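Local coordinates for protein thiol transferase (Phanerochaete chrysosporium, PDB 4F0B) that probably acts as a glutathione transferase of the Ure2p class and binds oxidized glutathione disulfide, at residues Val21-Tyr33 / Ile87-Phe101. Sequence-based numbering, arbitrary orientation. Where two conformers were deposited one is given.
Sequences VPAILLEELKAVY and ILLYLAQHFDKENAF
The Y33 ring lies between F95 O, 3.4 Å above one face and displaced toward the rim, and V32 CG1 over the centre of the opposite face; D96 OD1 meets its edge, in plane. Y33 OH donates to D96 OD1 at 2.6 Å, on the anti side of the carboxylate, and accepts from E98 N at 2.9 Å (152° at the hydrogen). With CG anti to the backbone N (chi1 -173°), D96 also turns its syn sides to the backbone: OD1 takes A100 N and OD2 takes F101 N, holding the chain at A100 and F101, just past the D96-N99 turn. A phenylalanine in place of Y33 would probably leave E98 N without its acceptor and take one of two donors from D96 OD1. The F101 ring has A100 CB on one face and E28 CB on the other, a CH-pi contact 4.0 Å from the centroid; V32 CG2 approaches obliquely. E28 itself turns its carboxylate to R213 and Y176. Further along, L91 is a knob among P22, L25, L26 and L29, and L25 CD2 lies 3.8 Å from both L91 CB and L88 CD2. The helix axes, 9.9 Å apart at 15°, run nearly parallel, as expected for the two helices sharing one face of the sheet in a thioredoxin-like GST domain. Helix 178-187 touches V21 and L88, helix 214-222 covers E28, and P22 meets P72 just before strand 73-76.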
loop_
_atom_site.group_PDB
_atom_site.type_symbol
_atom_site.label_atom_id
_atom_site.label_comp_id
_atom_site.label_asym_id
_atom_site.label_seq_id
_atom_site.Cartn_x
_atom_site.Cartn_y
_atom_site.Cartn_z
ATOM N N VAL A 21 -0.322 11.106 10.139
ATOM C CA VAL A 21 -1.145 11.435 8.979
ATOM C C VAL A 21 -2.670 11.397 9.216
ATOM O O VAL A 21 -3.379 12.299 8.737
ATOM C CB VAL A 21 -0.692 10.758 7.658
ATOM C CG1 VAL A 21 0.761 11.066 7.389
ATOM C CG2 VAL A 21 -0.936 9.254 7.635
ATOM N N PRO A 22 -3.196 10.418 9.989
ATOM C CA PRO A 22 -4.641 10.547 10.258
ATOM C C PRO A 22 -4.976 11.757 11.113
ATOM O O PRO A 22 -6.071 12.310 10.961
ATOM C CB PRO A 22 -4.996 9.237 10.986
ATOM C CG PRO A 22 -3.855 8.247 10.600
ATOM C CD PRO A 22 -2.636 9.169 10.568
ATOM N N ALA A 23 -4.080 12.166 12.012
ATOM C CA ALA A 23 -4.343 13.339 12.855
ATOM C C ALA A 23 -4.370 14.608 12.003
ATOM O O ALA A 23 -5.182 15.498 12.227
ATOM C CB ALA A 23 -3.319 13.451 13.998
ATOM N N ILE A 24 -3.478 14.679 11.025
ATOM C CA ILE A 24 -3.512 15.784 10.074
ATOM C C ILE A 24 -4.868 15.842 9.357
ATOM O O ILE A 24 -5.503 16.897 9.349
ATOM C CB ILE A 24 -2.371 15.681 9.071
ATOM C CG1 ILE A 24 -1.030 15.950 9.766
ATOM C CG2 ILE A 24 -2.620 16.666 7.895
ATOM C CD1 ILE A 24 0.206 15.602 8.884
ATOM N N LEU A 25 -5.336 14.719 8.813
ATOM C CA LEU A 25 -6.636 14.752 8.178
ATOM C C LEU A 25 -7.760 15.128 9.153
ATOM O O LEU A 25 -8.619 15.931 8.805
ATOM C CB LEU A 25 -6.927 13.424 7.494
ATOM C CG LEU A 25 -8.297 13.391 6.800
ATOM C CD1 LEU A 25 -8.454 14.443 5.718
ATOM C CD2 LEU A 25 -8.504 11.995 6.239
ATOM N N LEU A 26 -7.758 14.562 10.368
ATOM C CA LEU A 26 -8.793 14.923 11.348
ATOM C C LEU A 26 -8.804 16.426 11.594
ATOM O O LEU A 26 -9.868 17.041 11.659
ATOM C CB LEU A 26 -8.571 14.156 12.653
ATOM C CG LEU A 26 -8.943 12.668 12.540
ATOM C CD1 LEU A 26 -8.291 11.861 13.649
ATOM C CD2 LEU A 26 -10.463 12.517 12.593
ATOM N N GLU A 27 -7.635 17.048 11.723
ATOM C CA GLU A 27 -7.610 18.493 11.939
ATOM C C GLU A 27 -8.022 19.283 10.688
ATOM O O GLU A 27 -8.673 20.323 10.814
ATOM C CB GLU A 27 -6.226 18.942 12.436
ATOM C CG GLU A 27 -5.880 18.486 13.860
ATOM C CD GLU A 27 -6.818 19.078 14.906
ATOM O OE1 GLU A 27 -7.309 20.232 14.756
ATOM O OE2 GLU A 27 -7.075 18.412 15.936
ATOM N N GLU A 28 -7.684 18.798 9.500
ATOM C CA GLU A 28 -8.159 19.458 8.276
ATOM C C GLU A 28 -9.679 19.400 8.193
ATOM O O GLU A 28 -10.339 20.395 7.856
ATOM C CB GLU A 28 -7.547 18.833 7.022
ATOM C CG GLU A 28 -6.009 18.931 6.902
ATOM C CD GLU A 28 -5.504 20.299 6.443
ATOM O OE1 GLU A 28 -6.309 21.238 6.278
ATOM O OE2 GLU A 28 -4.280 20.407 6.272
ATOM N N LEU A 29 -10.242 18.239 8.559
ATOM C CA LEU A 29 -11.699 18.087 8.559
ATOM C C LEU A 29 -12.335 18.992 9.602
ATOM O O LEU A 29 -13.335 19.664 9.329
ATOM C CB LEU A 29 -12.067 16.626 8.830
ATOM C CG LEU A 29 -11.668 15.640 7.733
ATOM C CD1 LEU A 29 -11.846 14.204 8.241
ATOM C CD2 LEU A 29 -12.506 15.864 6.465
ATOM N N LYS A 30 -11.769 19.031 10.804
ATOM C CA LYS A 30 -12.308 19.901 11.856
ATOM C C LYS A 30 -12.333 21.377 11.400
ATOM O O LYS A 30 -13.302 22.097 11.695
ATOM C CB LYS A 30 -11.509 19.753 13.159
ATOM C CG LYS A 30 -11.764 18.439 13.938
ATOM C CD LYS A 30 -10.684 18.178 14.980
ATOM C CE LYS A 30 -10.565 19.310 16.005
ATOM N NZ LYS A 30 -9.603 18.941 17.111
ATOM N N ALA A 31 -11.302 21.820 10.681
ATOM C CA ALA A 31 -11.248 23.218 10.254
ATOM C C ALA A 31 -12.294 23.559 9.198
ATOM O O ALA A 31 -12.759 24.706 9.129
ATOM C CB ALA A 31 -9.862 23.573 9.752
ATOM N N VAL A 32 -12.660 22.594 8.372
ATOM C CA VAL A 32 -13.662 22.826 7.329
ATOM C C VAL A 32 -15.098 22.569 7.797
ATOM O O VAL A 32 -15.994 23.384 7.519
ATOM C CB VAL A 32 -13.346 21.980 6.071
ATOM C CG1 VAL A 32 -14.578 21.962 5.117
ATOM C CG2 VAL A 32 -12.092 22.521 5.386
ATOM N N TYR A 33 -15.303 21.500 8.567
ATOM C CA TYR A 33 -16.633 21.000 8.924
ATOM C C TYR A 33 -17.032 21.166 10.385
ATOM O O TYR A 33 -18.204 20.969 10.725
ATOM C CB TYR A 33 -16.746 19.508 8.583
ATOM C CG TYR A 33 -16.532 19.185 7.114
ATOM C CD1 TYR A 33 -17.507 19.475 6.169
ATOM C CD2 TYR A 33 -15.353 18.587 6.682
ATOM C CE1 TYR A 33 -17.334 19.206 4.826
ATOM C CE2 TYR A 33 -15.160 18.299 5.335
ATOM C CZ TYR A 33 -16.152 18.604 4.413
ATOM O OH TYR A 33 -15.986 18.320 3.086
ATOM N N ILE A 87 -7.157 4.315 6.619
ATOM C CA ILE A 87 -7.743 5.245 7.602
ATOM C C ILE A 87 -8.092 6.585 6.925
ATOM O O ILE A 87 -9.199 7.118 7.118
ATOM C CB ILE A 87 -6.781 5.482 8.756
ATOM C CG1 ILE A 87 -6.569 4.168 9.544
ATOM C CG2 ILE A 87 -7.330 6.588 9.680
ATOM C CD1 ILE A 87 -5.354 4.185 10.475
ATOM N N LEU A 88 -7.154 7.081 6.096
ATOM C CA LEU A 88 -7.427 8.336 5.383
ATOM C C LEU A 88 -8.659 8.190 4.493
ATOM O O LEU A 88 -9.529 9.064 4.457
ATOM C CB LEU A 88 -6.197 8.739 4.551
ATOM C CG LEU A 88 -4.952 9.069 5.372
ATOM C CD1 LEU A 88 -3.767 9.363 4.441
ATOM C CD2 LEU A 88 -5.128 10.309 6.246
ATOM N N LEU A 89 -8.720 7.096 3.744
ATOM C CA LEU A 89 -9.873 6.853 2.860
ATOM C C LEU A 89 -11.189 6.725 3.647
ATOM O O LEU A 89 -12.205 7.273 3.240
ATOM C CB LEU A 89 -9.629 5.599 2.013
ATOM C CG LEU A 89 -8.572 5.850 0.920
ATOM C CD1 LEU A 89 -8.027 4.514 0.475
ATOM C CD2 LEU A 89 -9.217 6.537 -0.250
ATOM N N TYR A 90 -11.168 5.999 4.761
ATOM C CA TYR A 90 -12.365 5.851 5.584
ATOM C C TYR A 90 -12.862 7.189 6.125
ATOM O O TYR A 90 -14.046 7.503 6.069
ATOM C CB TYR A 90 -12.055 4.956 6.785
ATOM C CG TYR A 90 -13.261 4.737 7.669
ATOM C CD1 TYR A 90 -14.169 3.704 7.396
ATOM C CD2 TYR A 90 -13.527 5.576 8.760
ATOM C CE1 TYR A 90 -15.306 3.520 8.201
ATOM C CE2 TYR A 90 -14.654 5.397 9.559
ATOM C CZ TYR A 90 -15.546 4.372 9.273
ATOM O OH TYR A 90 -16.667 4.188 10.083
ATOM N N LEU A 91 -11.935 7.965 6.683
ATOM C CA LEU A 91 -12.325 9.240 7.269
ATOM C C LEU A 91 -12.836 10.177 6.191
ATOM O O LEU A 91 -13.823 10.910 6.413
ATOM C CB LEU A 91 -11.147 9.868 8.020
ATOM C CG LEU A 91 -10.735 9.172 9.324
ATOM C CD1 LEU A 91 -9.451 9.784 9.858
ATOM C CD2 LEU A 91 -11.848 9.295 10.374
ATOM N N ALA A 92 -12.194 10.167 5.032
ATOM C CA ALA A 92 -12.706 10.979 3.930
ATOM C C ALA A 92 -14.116 10.557 3.536
ATOM O O ALA A 92 -14.993 11.412 3.371
ATOM C CB ALA A 92 -11.759 10.927 2.734
ATOM N N GLN A 93 -14.355 9.258 3.401
ATOM C CA GLN A 93 -15.659 8.801 2.943
ATOM C C GLN A 93 -16.760 9.184 3.931
ATOM O O GLN A 93 -17.865 9.539 3.534
ATOM C CB GLN A 93 -15.645 7.277 2.702
ATOM C CG GLN A 93 -17.051 6.697 2.370
ATOM C CD GLN A 93 -17.036 5.187 2.058
ATOM O OE1 GLN A 93 -16.067 4.499 2.354
ATOM N NE2 GLN A 93 -18.104 4.689 1.436
ATOM N N HIS A 94 -16.423 9.132 5.211
ATOM C CA HIS A 94 -17.390 9.338 6.278
ATOM C C HIS A 94 -17.578 10.794 6.710
ATOM O O HIS A 94 -18.657 11.161 7.186
ATOM C CB HIS A 94 -17.036 8.431 7.445
ATOM C CG HIS A 94 -17.395 7.006 7.189
ATOM N ND1 HIS A 94 -16.623 6.165 6.403
ATOM C CD2 HIS A 94 -18.494 6.300 7.541
ATOM C CE1 HIS A 94 -17.232 4.994 6.307
ATOM N NE2 HIS A 94 -18.358 5.045 7.003
ATOM N N PHE A 95 -16.562 11.627 6.504
ATOM C CA PHE A 95 -16.586 13.008 7.001
ATOM C C PHE A 95 -16.284 14.105 5.995
ATOM O O PHE A 95 -16.550 15.267 6.278
ATOM C CB PHE A 95 -15.629 13.148 8.211
ATOM C CG PHE A 95 -16.002 12.280 9.381
ATOM C CD1 PHE A 95 -17.034 12.651 10.237
ATOM C CD2 PHE A 95 -15.332 11.078 9.612
ATOM C CE1 PHE A 95 -17.374 11.846 11.314
ATOM C CE2 PHE A 95 -15.684 10.276 10.689
ATOM C CZ PHE A 95 -16.699 10.663 11.532
ATOM N N ASP A 96 -15.769 13.778 4.816
ATOM C CA ASP A 96 -15.422 14.819 3.860
ATOM C C ASP A 96 -16.552 14.959 2.839
ATOM O O ASP A 96 -16.382 14.681 1.651
ATOM C CB ASP A 96 -14.075 14.483 3.191
ATOM C CG ASP A 96 -13.554 15.595 2.295
ATOM O OD1 ASP A 96 -13.977 16.758 2.463
ATOM O OD2 ASP A 96 -12.681 15.312 1.453
ATOM N N LYS A 97 -17.711 15.403 3.334
ATOM C CA LYS A 97 -18.937 15.370 2.538
ATOM C C LYS A 97 -18.931 16.273 1.308
ATOM O O LYS A 97 -19.659 16.020 0.346
ATOM C CB LYS A 97 -20.159 15.650 3.424
ATOM C CG LYS A 97 -20.511 14.445 4.317
ATOM C CD LYS A 97 -20.457 13.131 3.517
ATOM C CE LYS A 97 -20.715 11.914 4.404
ATOM N NZ LYS A 97 -20.656 10.623 3.638
ATOM N N GLU A 98 -18.092 17.303 1.327
ATOM C CA GLU A 98 -17.957 18.185 0.171
ATOM C C GLU A 98 -16.692 17.906 -0.633
ATOM O O GLU A 98 -16.337 18.705 -1.508
ATOM C CB GLU A 98 -18.003 19.650 0.607
ATOM C CG GLU A 98 -19.362 20.049 1.191
ATOM C CD GLU A 98 -19.312 21.358 1.947
ATOM O OE1 GLU A 98 -18.557 22.263 1.533
ATOM O OE2 GLU A 98 -20.023 21.485 2.968
ATOM N N ASN A 99 -16.018 16.792 -0.339
ATOM C CA ASN A 99 -14.834 16.403 -1.113
ATOM C C ASN A 99 -13.794 17.527 -1.208
ATOM O O ASN A 99 -13.286 17.878 -2.280
ATOM C CB ASN A 99 -15.268 15.884 -2.491
ATOM C CG ASN A 99 -15.976 14.539 -2.398
ATOM O OD1 ASN A 99 -17.179 14.439 -2.641
ATOM N ND2 ASN A 99 -15.242 13.514 -2.013
ATOM N N ALA A 100 -13.475 18.083 -0.045
ATOM C CA ALA A 100 -12.448 19.100 0.030
ATOM C C ALA A 100 -11.048 18.504 -0.025
ATOM O O ALA A 100 -10.113 19.171 -0.474
ATOM C CB ALA A 100 -12.600 19.904 1.283
ATOM N N PHE A 101 -10.912 17.242 0.387
ATOM C CA PHE A 101 -9.601 16.588 0.548
ATOM C C PHE A 101 -9.536 15.235 -0.101
ATOM O O PHE A 101 -8.582 14.477 0.130
ATOM C CB PHE A 101 -9.308 16.399 2.057
ATOM C CG PHE A 101 -9.345 17.684 2.831
ATOM C CD1 PHE A 101 -8.369 18.644 2.626
ATOM C CD2 PHE A 101 -10.375 17.976 3.704
ATOM C CE1 PHE A 101 -8.384 19.851 3.296
ATOM C CE2 PHE A 101 -10.409 19.196 4.401
ATOM C CZ PHE A 101 -9.414 20.151 4.196
#